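Local coordinates for extracellular solute-binding protein, family 1 (Bifidobacterium longum subsp. infantis ATCC 15697, PDB 3OMB) that probably captures a solute, perhaps a carbohydrate, outside the cell for delivery to an ABC-type importer, and binds a magnesium ion, at residues E53-A56 with W60-D63; K120-L125 with G147-I152; A476-T481 with T523-K528. All coordinates share one frame; numbering follows the deposited sequence.

Interaction 1. Residues E53-A56 with W60-D63; sequences EKMA and WAKD
Bends at chi2 (-50°) and chi3 (-56°) fold the chain of Met-55, deposited as selenomethionine, back on itself and carry its terminal methyl to the indole of Trp-60. The ring meets it from a chi1 of 65°, with CG held between the backbone N and the carbonyl carbon. As a result CE of Met-55 lies 3.6 Å from CH2 of Trp-60, on the six-membered end of the indole; the two side chains cross at a slant. The same methyl is 4.0 Å from CB of Ala-61, so one carbon touches two consecutive helical residues. Ala-61 CB in turn stands 4.2 Å above the Trp-60 ring plane, displaced toward its rim, and also lies 3.8 Å from the carbonyl O of Met-55. Further out, Lys-62 runs extended beyond CG alongside the 3-10 turn, placing its CE 3.0 Å and its NZ 3.1 Å from the carbonyl O of Ala-56. The turn lies just ahead of helix 59-68, which links parallel strands 41-48 and 71-78 in a beta-alpha-beta crossover. Met-55 and Ala-61 both rest on Trp-74 of strand 71-78, while the backbone N of Met-55 is hydrogen-bonded to OE1 of Glu-76 in the same strand. The chemistry is thus graded: the buried part is dispersion contact, where the selenomethionine methyl touches both the indole and the alanine CB, while at the exposed margin Lys-62 lays its end beside a backbone carbonyl.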
ATOM      1  N   GLU A  53      12.921 -17.465   1.675  1.00 30.97           N
ATOM      2  CA  GLU A  53      13.347 -18.825   1.399  1.00 32.00           C
ATOM      3  C   GLU A  53      12.767 -19.331   0.055  1.00 31.07           C
ATOM      4  O   GLU A  53      11.717 -18.855  -0.411  1.00 30.96           O
ATOM      5  CB  GLU A  53      12.864 -19.630   2.613  1.00 33.02           C
ATOM      6  CG  GLU A  53      12.630 -21.116   2.518  1.00 38.12           C
ATOM      7  CD  GLU A  53      12.604 -21.756   3.918  1.00 44.46           C
ATOM      8  OE1 GLU A  53      11.499 -22.044   4.456  1.00 47.34           O
ATOM      9  OE2 GLU A  53      13.706 -21.939   4.501  1.00 48.36           O
ATOM     10  N   LYS A  54      13.461 -20.266  -0.583  1.00 30.67           N
ATOM     11  CA  LYS A  54      12.954 -20.890  -1.818  1.00 30.49           C
ATOM     12  C   LYS A  54      11.731 -21.755  -1.504  1.00 29.02           C
ATOM     13  O   LYS A  54      11.654 -22.345  -0.416  1.00 28.43           O
ATOM     14  CB  LYS A  54      14.029 -21.735  -2.519  1.00 31.03           C
ATOM     15  CG  LYS A  54      15.234 -20.942  -3.009  1.00 35.05           C
ATOM     16  CD  LYS A  54      16.121 -21.793  -3.949  1.00 40.92           C
ATOM     17  CE  LYS A  54      17.288 -20.979  -4.575  1.00 44.36           C
ATOM     18  NZ  LYS A  54      18.428 -20.741  -3.612  1.00 45.85           N
HETATM   19  N   MSE A  55      10.793 -21.810  -2.454  1.00 28.01           N
HETATM   20  CA  MSE A  55       9.560 -22.608  -2.340  1.00 27.80           C
HETATM   21  C   MSE A  55       9.881 -24.052  -1.994  1.00 27.46           C
HETATM   22  O   MSE A  55       9.212 -24.669  -1.170  1.00 26.80           O
HETATM   23  CB  MSE A  55       8.745 -22.606  -3.654  1.00 28.16           C
HETATM   24  CG  MSE A  55       8.268 -21.248  -4.167  1.00 28.77           C
HETATM   25 SE   MSE A  55       7.357 -20.174  -2.822  0.75 33.14          SE
HETATM   26  CE  MSE A  55       5.973 -21.441  -2.305  1.00 29.39           C
ATOM     27  N   ALA A  56      10.925 -24.582  -2.617  1.00 28.32           N
ATOM     28  CA  ALA A  56      11.335 -25.959  -2.364  1.00 29.43           C
ATOM     29  C   ALA A  56      11.653 -26.248  -0.882  1.00 29.62           C
ATOM     30  O   ALA A  56      11.514 -27.381  -0.451  1.00 30.17           O
ATOM     31  CB  ALA A  56      12.511 -26.360  -3.281  1.00 29.23           C
ATOM     32  N   TRP A  60       5.055 -26.000   4.086  1.00 23.33           N
ATOM     33  CA  TRP A  60       3.650 -25.814   3.709  1.00 22.89           C
ATOM     34  C   TRP A  60       3.427 -26.021   2.206  1.00 22.91           C
ATOM     35  O   TRP A  60       2.364 -26.462   1.805  1.00 23.05           O
ATOM     36  CB  TRP A  60       3.086 -24.454   4.158  1.00 22.22           C
ATOM     37  CG  TRP A  60       3.712 -23.264   3.499  1.00 21.56           C
ATOM     38  CD1 TRP A  60       4.730 -22.491   3.997  1.00 21.29           C
ATOM     39  CD2 TRP A  60       3.358 -22.696   2.231  1.00 20.45           C
ATOM     40  NE1 TRP A  60       5.036 -21.488   3.103  1.00 20.82           N
ATOM     41  CE2 TRP A  60       4.199 -21.582   2.022  1.00 20.18           C
ATOM     42  CE3 TRP A  60       2.409 -23.022   1.250  1.00 22.06           C
ATOM     43  CZ2 TRP A  60       4.141 -20.800   0.863  1.00 20.74           C
ATOM     44  CZ3 TRP A  60       2.337 -22.234   0.103  1.00 23.28           C
ATOM     45  CH2 TRP A  60       3.215 -21.140  -0.085  1.00 22.01           C
ATOM     46  N   ALA A  61       4.435 -25.712   1.396  1.00 23.24           N
ATOM     47  CA  ALA A  61       4.354 -25.847  -0.055  1.00 23.94           C
ATOM     48  C   ALA A  61       4.343 -27.321  -0.450  1.00 24.55           C
ATOM     49  O   ALA A  61       3.690 -27.703  -1.414  1.00 24.54           O
ATOM     50  CB  ALA A  61       5.517 -25.129  -0.719  1.00 23.90           C
ATOM     51  N   LYS A  62       5.038 -28.140   0.324  1.00 25.66           N
ATOM     52  CA  LYS A  62       5.009 -29.601   0.150  1.00 26.54           C
ATOM     53  C   LYS A  62       3.707 -30.220   0.637  1.00 26.51           C
ATOM     54  O   LYS A  62       3.170 -31.116  -0.027  1.00 26.46           O
ATOM     55  CB  LYS A  62       6.184 -30.259   0.865  1.00 27.11           C
ATOM     56  CG  LYS A  62       7.518 -29.972   0.204  1.00 30.53           C
ATOM     57  CD  LYS A  62       8.677 -30.350   1.121  1.00 33.87           C
ATOM     58  CE  LYS A  62       9.969 -29.644   0.664  1.00 36.87           C
ATOM     59  NZ  LYS A  62      10.896 -29.397   1.805  1.00 38.56           N
ATOM     60  N   ASP A  63       3.217 -29.755   1.795  1.00 26.32           N
ATOM     61  CA  ASP A  63       1.886 -30.127   2.300  1.00 26.37           C
ATOM     62  C   ASP A  63       0.804 -29.803   1.293  1.00 25.97           C
ATOM     63  O   ASP A  63      -0.078 -30.627   1.017  1.00 26.25           O
ATOM     64  CB  ASP A  63       1.577 -29.399   3.613  1.00 26.53           C
ATOM     65  CG  ASP A  63       2.473 -29.859   4.753  1.00 28.52           C
ATOM     66  OD1 ASP A  63       3.122 -30.920   4.594  1.00 29.88           O
ATOM     67  OD2 ASP A  63       2.533 -29.169   5.802  1.00 30.29           O
TER

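Interaction 2. Residues K120-L125 with G147-I152; sequences KDLDKL and GRIYAI
Where Leu-122 meets Ile-149 and Leu-125 meets Ile-152, no flat group takes part: the touching atoms are all methyls. The nearby rings belong to the surroundings, with Tyr-150 packed edge-to-face against Tyr-109 and Phe-132 of helix 126-134 touching Ile-149. Leu-122 and Ile-149 reach toward each other tip to tip, CD1 of Leu-122 being 4.1 Å from CD1 of Ile-149. Ile-149 attains this because CG1 is anti to the carbonyl carbon (chi1 -60°) and CD1 then extends straight on (chi2 173°). One turn further along, CD1 of Leu-125 approaches CD1 of Ile-152 to 4.3 Å. Both contacts are light and made at full side-chain reach, since even the nearest alpha carbons, CA of Leu-125 and CA of Ile-152, are 11.0 Å apart. The spacing of the two leucines is set by the 3-10 turn, in which N of Leu-125 donates to O of Leu-122 at 2.8 Å. Next to this packing, Asp-117 hydrogen-bonds the backbone N of Ile-149 through OD1 and forms a long, weak ion pair with Lys-120. Leu-125 occupies the N-cap position just before helix 126-134, and Ile-152 opens strand 152-155, its backbone bonded to Gly-353 and Leu-354. Aliphatic packing here joins the turn leading into helix 126-134 to the loop that follows helix 136-142, beside the sheet of a probable type II periplasmic-binding-protein fold.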
ATOM      1  N   LYS A 120     -16.969 -18.465 -13.855  1.00 37.92           N
ATOM      2  CA  LYS A 120     -17.638 -19.699 -14.284  1.00 38.87           C
ATOM      3  C   LYS A 120     -17.246 -20.948 -13.477  1.00 38.61           C
ATOM      4  O   LYS A 120     -17.808 -22.013 -13.702  1.00 38.59           O
ATOM      5  CB  LYS A 120     -17.385 -19.951 -15.784  1.00 39.55           C
ATOM      6  CG  LYS A 120     -17.867 -18.832 -16.723  1.00 41.81           C
ATOM      7  CD  LYS A 120     -19.383 -18.595 -16.625  1.00 45.04           C
ATOM      8  CE  LYS A 120     -19.864 -17.570 -17.653  1.00 45.73           C
ATOM      9  NZ  LYS A 120     -19.441 -16.190 -17.277  1.00 46.41           N
ATOM     10  N   ASP A 121     -16.291 -20.812 -12.550  1.00 38.33           N
ATOM     11  CA  ASP A 121     -15.746 -21.955 -11.787  1.00 38.03           C
ATOM     12  C   ASP A 121     -15.872 -21.840 -10.249  1.00 37.04           C
ATOM     13  O   ASP A 121     -15.158 -22.546  -9.515  1.00 35.83           O
ATOM     14  CB  ASP A 121     -14.252 -22.171 -12.129  1.00 38.47           C
ATOM     15  CG  ASP A 121     -13.991 -22.328 -13.624  1.00 39.74           C
ATOM     16  OD1 ASP A 121     -14.671 -23.138 -14.276  1.00 42.61           O
ATOM     17  OD2 ASP A 121     -13.080 -21.650 -14.152  1.00 41.35           O
ATOM     18  N   LEU A 122     -16.764 -20.969  -9.763  1.00 36.19           N
ATOM     19  CA  LEU A 122     -16.836 -20.690  -8.310  1.00 35.65           C
ATOM     20  C   LEU A 122     -17.198 -21.897  -7.436  1.00 35.71           C
ATOM     21  O   LEU A 122     -16.792 -21.981  -6.271  1.00 35.02           O
ATOM     22  CB  LEU A 122     -17.702 -19.456  -8.003  1.00 35.53           C
ATOM     23  CG  LEU A 122     -17.002 -18.160  -8.439  1.00 34.33           C
ATOM     24  CD1 LEU A 122     -17.875 -16.924  -8.197  1.00 33.92           C
ATOM     25  CD2 LEU A 122     -15.644 -18.020  -7.757  1.00 33.67           C
ATOM     26  N   ASP A 123     -17.926 -22.846  -8.015  1.00 36.23           N
ATOM     27  CA  ASP A 123     -18.279 -24.078  -7.319  1.00 36.92           C
ATOM     28  C   ASP A 123     -17.055 -24.937  -6.987  1.00 35.62           C
ATOM     29  O   ASP A 123     -17.073 -25.723  -6.045  1.00 35.33           O
ATOM     30  CB  ASP A 123     -19.289 -24.880  -8.142  1.00 38.21           C
ATOM     31  CG  ASP A 123     -20.696 -24.307  -8.043  1.00 42.56           C
ATOM     32  OD1 ASP A 123     -20.838 -23.088  -7.727  1.00 46.07           O
ATOM     33  OD2 ASP A 123     -21.665 -25.078  -8.268  1.00 46.77           O
ATOM     34  N   LYS A 124     -15.997 -24.771  -7.770  1.00 34.17           N
ATOM     35  CA  LYS A 124     -14.727 -25.427  -7.492  1.00 32.84           C
ATOM     36  C   LYS A 124     -13.856 -24.568  -6.561  1.00 30.83           C
ATOM     37  O   LYS A 124     -12.757 -24.971  -6.194  1.00 29.99           O
ATOM     38  CB  LYS A 124     -13.984 -25.744  -8.807  1.00 33.51           C
ATOM     39  CG  LYS A 124     -14.604 -26.894  -9.650  1.00 36.48           C
ATOM     40  CD  LYS A 124     -14.651 -28.215  -8.854  1.00 41.30           C
ATOM     41  CE  LYS A 124     -15.073 -29.418  -9.707  1.00 45.04           C
ATOM     42  NZ  LYS A 124     -13.988 -29.825 -10.660  1.00 47.04           N
ATOM     43  N   LEU A 125     -14.353 -23.389  -6.184  1.00 29.08           N
ATOM     44  CA  LEU A 125     -13.593 -22.462  -5.345  1.00 27.62           C
ATOM     45  C   LEU A 125     -14.360 -22.027  -4.090  1.00 27.19           C
ATOM     46  O   LEU A 125     -14.499 -20.834  -3.821  1.00 26.88           O
ATOM     47  CB  LEU A 125     -13.139 -21.249  -6.164  1.00 27.21           C
ATOM     48  CG  LEU A 125     -12.293 -21.541  -7.405  1.00 27.62           C
ATOM     49  CD1 LEU A 125     -12.088 -20.257  -8.201  1.00 27.79           C
ATOM     50  CD2 LEU A 125     -10.949 -22.178  -7.059  1.00 26.04           C
ATOM     51  N   GLY A 147     -18.739  -8.530 -15.109  1.00 32.26           N
ATOM     52  CA  GLY A 147     -18.950  -9.667 -14.199  1.00 30.77           C
ATOM     53  C   GLY A 147     -17.931 -10.790 -14.316  1.00 30.20           C
ATOM     54  O   GLY A 147     -18.127 -11.880 -13.749  1.00 30.33           O
ATOM     55  N   ARG A 148     -16.834 -10.562 -15.032  1.00 29.04           N
ATOM     56  CA  ARG A 148     -15.823 -11.625 -15.135  1.00 28.91           C
ATOM     57  C   ARG A 148     -14.816 -11.575 -13.976  1.00 27.78           C
ATOM     58  O   ARG A 148     -14.602 -10.523 -13.367  1.00 27.06           O
ATOM     59  CB  ARG A 148     -15.109 -11.599 -16.490  1.00 28.87           C
ATOM     60  CG  ARG A 148     -16.058 -11.696 -17.671  1.00 31.91           C
ATOM     61  CD  ARG A 148     -15.270 -11.845 -18.951  1.00 36.00           C
ATOM     62  NE  ARG A 148     -16.133 -12.010 -20.116  1.00 38.89           N
ATOM     63  CZ  ARG A 148     -16.487 -11.027 -20.940  1.00 39.92           C
ATOM     64  NH1 ARG A 148     -16.077  -9.777 -20.738  1.00 40.89           N
ATOM     65  NH2 ARG A 148     -17.268 -11.295 -21.965  1.00 40.41           N
ATOM     66  N   ILE A 149     -14.208 -12.717 -13.673  1.00 27.28           N
ATOM     67  CA  ILE A 149     -13.191 -12.760 -12.620  1.00 26.81           C
ATOM     68  C   ILE A 149     -11.925 -13.333 -13.216  1.00 26.62           C
ATOM     69  O   ILE A 149     -11.819 -14.545 -13.433  1.00 27.15           O
ATOM     70  CB  ILE A 149     -13.631 -13.613 -11.435  1.00 26.65           C
ATOM     71  CG1 ILE A 149     -14.904 -13.062 -10.798  1.00 26.09           C
ATOM     72  CG2 ILE A 149     -12.494 -13.713 -10.382  1.00 26.95           C
ATOM     73  CD1 ILE A 149     -15.488 -13.999  -9.686  1.00 26.68           C
ATOM     74  N   TYR A 150     -10.980 -12.460 -13.523  1.00 26.01           N
ATOM     75  CA  TYR A 150      -9.744 -12.894 -14.142  1.00 25.08           C
ATOM     76  C   TYR A 150      -8.604 -12.949 -13.137  1.00 24.53           C
ATOM     77  O   TYR A 150      -7.645 -13.692 -13.326  1.00 24.39           O
ATOM     78  CB  TYR A 150      -9.390 -11.974 -15.303  1.00 25.32           C
ATOM     79  CG  TYR A 150     -10.204 -12.259 -16.544  1.00 26.29           C
ATOM     80  CD1 TYR A 150     -10.264 -13.554 -17.077  1.00 26.20           C
ATOM     81  CD2 TYR A 150     -10.895 -11.239 -17.200  1.00 26.85           C
ATOM     82  CE1 TYR A 150     -10.984 -13.825 -18.213  1.00 27.87           C
ATOM     83  CE2 TYR A 150     -11.623 -11.503 -18.359  1.00 26.89           C
ATOM     84  CZ  TYR A 150     -11.661 -12.799 -18.847  1.00 27.22           C
ATOM     85  OH  TYR A 150     -12.387 -13.091 -19.966  1.00 28.32           O
ATOM     86  N   ALA A 151      -8.723 -12.179 -12.061  1.00 23.42           N
ATOM     87  CA  ALA A 151      -7.655 -12.068 -11.086  1.00 22.68           C
ATOM     88  C   ALA A 151      -8.281 -11.895  -9.727  1.00 21.76           C
ATOM     89  O   ALA A 151      -8.905 -10.888  -9.464  1.00 21.18           O
ATOM     90  CB  ALA A 151      -6.733 -10.853 -11.411  1.00 22.16           C
ATOM     91  N   ILE A 152      -8.098 -12.883  -8.863  1.00 21.28           N
ATOM     92  CA  ILE A 152      -8.694 -12.841  -7.527  1.00 20.68           C
ATOM     93  C   ILE A 152      -7.784 -12.089  -6.570  1.00 20.08           C
ATOM     94  O   ILE A 152      -6.551 -12.264  -6.587  1.00 19.83           O
ATOM     95  CB  ILE A 152      -8.997 -14.262  -7.022  1.00 20.98           C
ATOM     96  CG1 ILE A 152      -9.729 -15.024  -8.147  1.00 22.15           C
ATOM     97  CG2 ILE A 152      -9.802 -14.224  -5.712  1.00 20.54           C
ATOM     98  CD1 ILE A 152     -10.432 -16.317  -7.749  1.00 25.85           C
TER

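Interaction 3. Residues A476-T481 with T523-K528; sequences ATKLNT and TKIWQK
Helix segments 476-481 and 523-528 run roughly antiparallel, their N-to-C directions 145° apart and their axes 10.5 Å from each other at closest approach, with Leu-479 opposite Ile-525. Both methyls of Leu-479 touch Trp-526, and CD2 also meets Ile-525. CD1 of Leu-479 makes an off-centre CH-pi contact with Trp-526, 4.1 Å from the centroid of the five-membered ring and 29° off the ring normal, with CE2 of Trp-526 the nearest ring atom to CD1 at 3.7 Å. The other methyl, CD2 of Leu-479, is 3.8 Å from NE1 of Trp-526. It also lies 3.8 Å from CG2 of Ile-525, where the two side chains slide past each other in opposite directions. CG2 is available there because it is anti to the backbone N of Ile-525, leaving CG1 to take CD1 to another neighbour. That neighbour is Lys-478, whose aliphatic chain crosses Ile-525 at about a right angle, with CD of Lys-478 3.6 Å from CD1 of Ile-525. Replacing Leu-479 by an alanine, which lacks both CD methyls, would probably open a gap between the two helices and leave Ile-525 CG2 and the indole of Trp-526 without their partner. Around this pair, Trp-526 also meets Phe-248 and touches Met-471, which touches Leu-479 too, while a salt bridge from Lys-528 to Asp-475 joins the same two helices. The segments themselves interlock by dispersion and CH-pi contact alone, buried at Leu-479, Ile-525 and Trp-526; the exposed Lys-478 adds its methylenes, and specific charge pairing between the helices is supplied beside the apolar core.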
ATOM      1  N   ALA A 476      -7.555   2.330 -19.684  1.00 24.47           N
ATOM      2  CA  ALA A 476      -6.281   2.223 -18.977  1.00 25.24           C
ATOM      3  C   ALA A 476      -5.152   2.892 -19.777  1.00 25.59           C
ATOM      4  O   ALA A 476      -4.365   3.669 -19.225  1.00 25.26           O
ATOM      5  CB  ALA A 476      -5.948   0.755 -18.678  1.00 25.39           C
ATOM      6  N   THR A 477      -5.127   2.601 -21.079  1.00 26.11           N
ATOM      7  CA  THR A 477      -4.212   3.197 -22.069  1.00 26.94           C
ATOM      8  C   THR A 477      -4.283   4.728 -22.121  1.00 26.39           C
ATOM      9  O   THR A 477      -3.248   5.391 -22.121  1.00 27.15           O
ATOM     10  CB  THR A 477      -4.484   2.579 -23.478  1.00 27.47           C
ATOM     11  OG1 THR A 477      -4.222   1.168 -23.422  1.00 29.38           O
ATOM     12  CG2 THR A 477      -3.634   3.215 -24.588  1.00 29.11           C
ATOM     13  N   LYS A 478      -5.483   5.289 -22.169  1.00 25.27           N
ATOM     14  CA  LYS A 478      -5.637   6.744 -22.049  1.00 25.13           C
ATOM     15  C   LYS A 478      -5.060   7.286 -20.749  1.00 23.65           C
ATOM     16  O   LYS A 478      -4.368   8.304 -20.748  1.00 23.56           O
ATOM     17  CB  LYS A 478      -7.106   7.154 -22.121  1.00 24.86           C
ATOM     18  CG  LYS A 478      -7.559   7.493 -23.507  1.00 28.03           C
ATOM     19  CD  LYS A 478      -8.974   8.032 -23.438  1.00 31.51           C
ATOM     20  CE  LYS A 478      -9.963   7.092 -24.091  1.00 33.29           C
ATOM     21  NZ  LYS A 478     -10.463   7.671 -25.390  1.00 33.39           N
ATOM     22  N   LEU A 479      -5.366   6.614 -19.650  1.00 22.21           N
ATOM     23  CA  LEU A 479      -4.932   7.097 -18.360  1.00 21.92           C
ATOM     24  C   LEU A 479      -3.415   7.061 -18.230  1.00 22.65           C
ATOM     25  O   LEU A 479      -2.825   8.023 -17.705  1.00 22.54           O
ATOM     26  CB  LEU A 479      -5.609   6.338 -17.223  1.00 21.09           C
ATOM     27  CG  LEU A 479      -7.117   6.542 -17.030  1.00 19.71           C
ATOM     28  CD1 LEU A 479      -7.560   5.642 -15.912  1.00 19.80           C
ATOM     29  CD2 LEU A 479      -7.470   7.992 -16.715  1.00 15.61           C
ATOM     30  N   ASN A 480      -2.794   5.981 -18.712  1.00 23.17           N
ATOM     31  CA  ASN A 480      -1.314   5.873 -18.762  1.00 25.25           C
ATOM     32  C   ASN A 480      -0.636   6.902 -19.655  1.00 25.16           C
ATOM     33  O   ASN A 480       0.389   7.482 -19.288  1.00 25.48           O
ATOM     34  CB  ASN A 480      -0.877   4.475 -19.213  1.00 26.55           C
ATOM     35  CG  ASN A 480      -1.038   3.452 -18.125  1.00 29.98           C
ATOM     36  OD1 ASN A 480      -0.949   3.783 -16.943  1.00 33.12           O
ATOM     37  ND2 ASN A 480      -1.298   2.201 -18.509  1.00 33.13           N
ATOM     38  N   THR A 481      -1.202   7.111 -20.836  1.00 25.25           N
ATOM     39  CA  THR A 481      -0.693   8.112 -21.763  1.00 25.53           C
ATOM     40  C   THR A 481      -0.770   9.487 -21.076  1.00 25.06           C
ATOM     41  O   THR A 481       0.203  10.237 -21.083  1.00 25.36           O
ATOM     42  CB  THR A 481      -1.534   8.132 -23.070  1.00 26.05           C
ATOM     43  OG1 THR A 481      -1.413   6.864 -23.745  1.00 28.41           O
ATOM     44  CG2 THR A 481      -1.099   9.271 -23.996  1.00 25.56           C
ATOM     45  N   THR A 523      -9.734  12.866 -15.193  1.00 16.08           N
ATOM     46  CA  THR A 523     -10.769  13.064 -14.177  1.00 16.22           C
ATOM     47  C   THR A 523     -12.129  12.479 -14.606  1.00 16.00           C
ATOM     48  O   THR A 523     -12.774  11.752 -13.841  1.00 16.43           O
ATOM     49  CB  THR A 523     -10.868  14.551 -13.836  1.00 16.12           C
ATOM     50  OG1 THR A 523      -9.581  14.969 -13.366  1.00 17.45           O
ATOM     51  CG2 THR A 523     -11.883  14.789 -12.695  1.00 16.33           C
ATOM     52  N   LYS A 524     -12.518  12.757 -15.847  1.00 15.77           N
ATOM     53  CA  LYS A 524     -13.779  12.268 -16.396  1.00 16.47           C
ATOM     54  C   LYS A 524     -13.800  10.735 -16.521  1.00 16.26           C
ATOM     55  O   LYS A 524     -14.801  10.081 -16.196  1.00 17.31           O
ATOM     56  CB  LYS A 524     -14.069  12.921 -17.748  1.00 16.04           C
ATOM     57  CG  LYS A 524     -15.380  12.404 -18.390  1.00 17.59           C
ATOM     58  CD  LYS A 524     -15.945  13.415 -19.372  1.00 16.98           C
ATOM     59  CE  LYS A 524     -15.032  13.606 -20.563  1.00 13.76           C
ATOM     60  NZ  LYS A 524     -15.731  14.458 -21.598  1.00 14.99           N
ATOM     61  N   ILE A 525     -12.685  10.167 -16.942  1.00 15.53           N
ATOM     62  CA  ILE A 525     -12.575   8.718 -17.012  1.00 16.18           C
ATOM     63  C   ILE A 525     -12.676   8.050 -15.630  1.00 15.92           C
ATOM     64  O   ILE A 525     -13.453   7.105 -15.448  1.00 16.37           O
ATOM     65  CB  ILE A 525     -11.299   8.285 -17.789  1.00 16.14           C
ATOM     66  CG1 ILE A 525     -11.477   8.627 -19.273  1.00 16.38           C
ATOM     67  CG2 ILE A 525     -11.020   6.825 -17.547  1.00 15.48           C
ATOM     68  CD1 ILE A 525     -10.151   8.631 -20.116  1.00 17.79           C
ATOM     69  N   TRP A 526     -11.937   8.557 -14.648  1.00 16.69           N
ATOM     70  CA  TRP A 526     -12.104   8.070 -13.274  1.00 16.38           C
ATOM     71  C   TRP A 526     -13.524   8.242 -12.740  1.00 16.09           C
ATOM     72  O   TRP A 526     -14.050   7.335 -12.080  1.00 16.89           O
ATOM     73  CB  TRP A 526     -11.112   8.726 -12.342  1.00 16.61           C
ATOM     74  CG  TRP A 526      -9.731   8.197 -12.472  1.00 18.17           C
ATOM     75  CD1 TRP A 526      -8.637   8.858 -12.967  1.00 18.17           C
ATOM     76  CD2 TRP A 526      -9.280   6.903 -12.094  1.00 20.06           C
ATOM     77  NE1 TRP A 526      -7.531   8.052 -12.920  1.00 18.32           N
ATOM     78  CE2 TRP A 526      -7.895   6.843 -12.383  1.00 20.97           C
ATOM     79  CE3 TRP A 526      -9.908   5.780 -11.534  1.00 22.30           C
ATOM     80  CZ2 TRP A 526      -7.128   5.702 -12.135  1.00 22.08           C
ATOM     81  CZ3 TRP A 526      -9.142   4.652 -11.264  1.00 24.33           C
ATOM     82  CH2 TRP A 526      -7.764   4.620 -11.574  1.00 24.86           C
ATOM     83  N   GLN A 527     -14.156   9.377 -13.026  1.00 15.73           N
ATOM     84  CA  GLN A 527     -15.568   9.566 -12.643  1.00 15.86           C
ATOM     85  C   GLN A 527     -16.462   8.460 -13.199  1.00 16.53           C
ATOM     86  O   GLN A 527     -17.370   7.980 -12.508  1.00 17.20           O
ATOM     87  CB  GLN A 527     -16.114  10.925 -13.091  1.00 15.53           C
ATOM     88  CG  GLN A 527     -17.601  11.221 -12.645  1.00 15.92           C
ATOM     89  CD  GLN A 527     -17.713  11.647 -11.160  1.00 17.97           C
ATOM     90  OE1 GLN A 527     -17.162  12.676 -10.770  1.00 18.00           O
ATOM     91  NE2 GLN A 527     -18.433  10.858 -10.339  1.00 16.07           N
ATOM     92  N   LYS A 528     -16.206   8.062 -14.444  1.00 16.82           N
ATOM     93  CA  LYS A 528     -17.054   7.088 -15.108  1.00 17.43           C
ATOM     94  C   LYS A 528     -16.895   5.742 -14.424  1.00 17.80           C
ATOM     95  O   LYS A 528     -17.882   5.086 -14.125  1.00 18.06           O
ATOM     96  CB  LYS A 528     -16.697   6.965 -16.596  1.00 17.49           C
ATOM     97  CG  LYS A 528     -17.434   5.798 -17.303  1.00 18.62           C
ATOM     98  CD  LYS A 528     -17.076   5.653 -18.756  1.00 19.87           C
ATOM     99  CE  LYS A 528     -15.659   5.121 -18.958  1.00 19.81           C
ATOM    100  NZ  LYS A 528     -15.378   4.851 -20.433  1.00 18.80           N
TER

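How the interactions relate
The three contacts follow one another along the chain. Interactions 1 and 2 have centres about 26 Å apart, with nearest atoms about 15 Å from each other, yet relate to one mixed sheet: interaction 1 packs by strands 41-48 and 71-78, whereas interaction 2 adjoins strand 352-356, at the sheet's other outermost position. Interaction 3 joins helices 473-486 and 519-534 near the C-terminus, its centre about 26 Å from that of interaction 2 and about 41 Å from that of interaction 1. None touches another, and all lie away from the magnesium site. Such separate packing, around one sheet and between C-terminal helices elsewhere, is in keeping with the two-lobed architecture of type II solute-binding proteins.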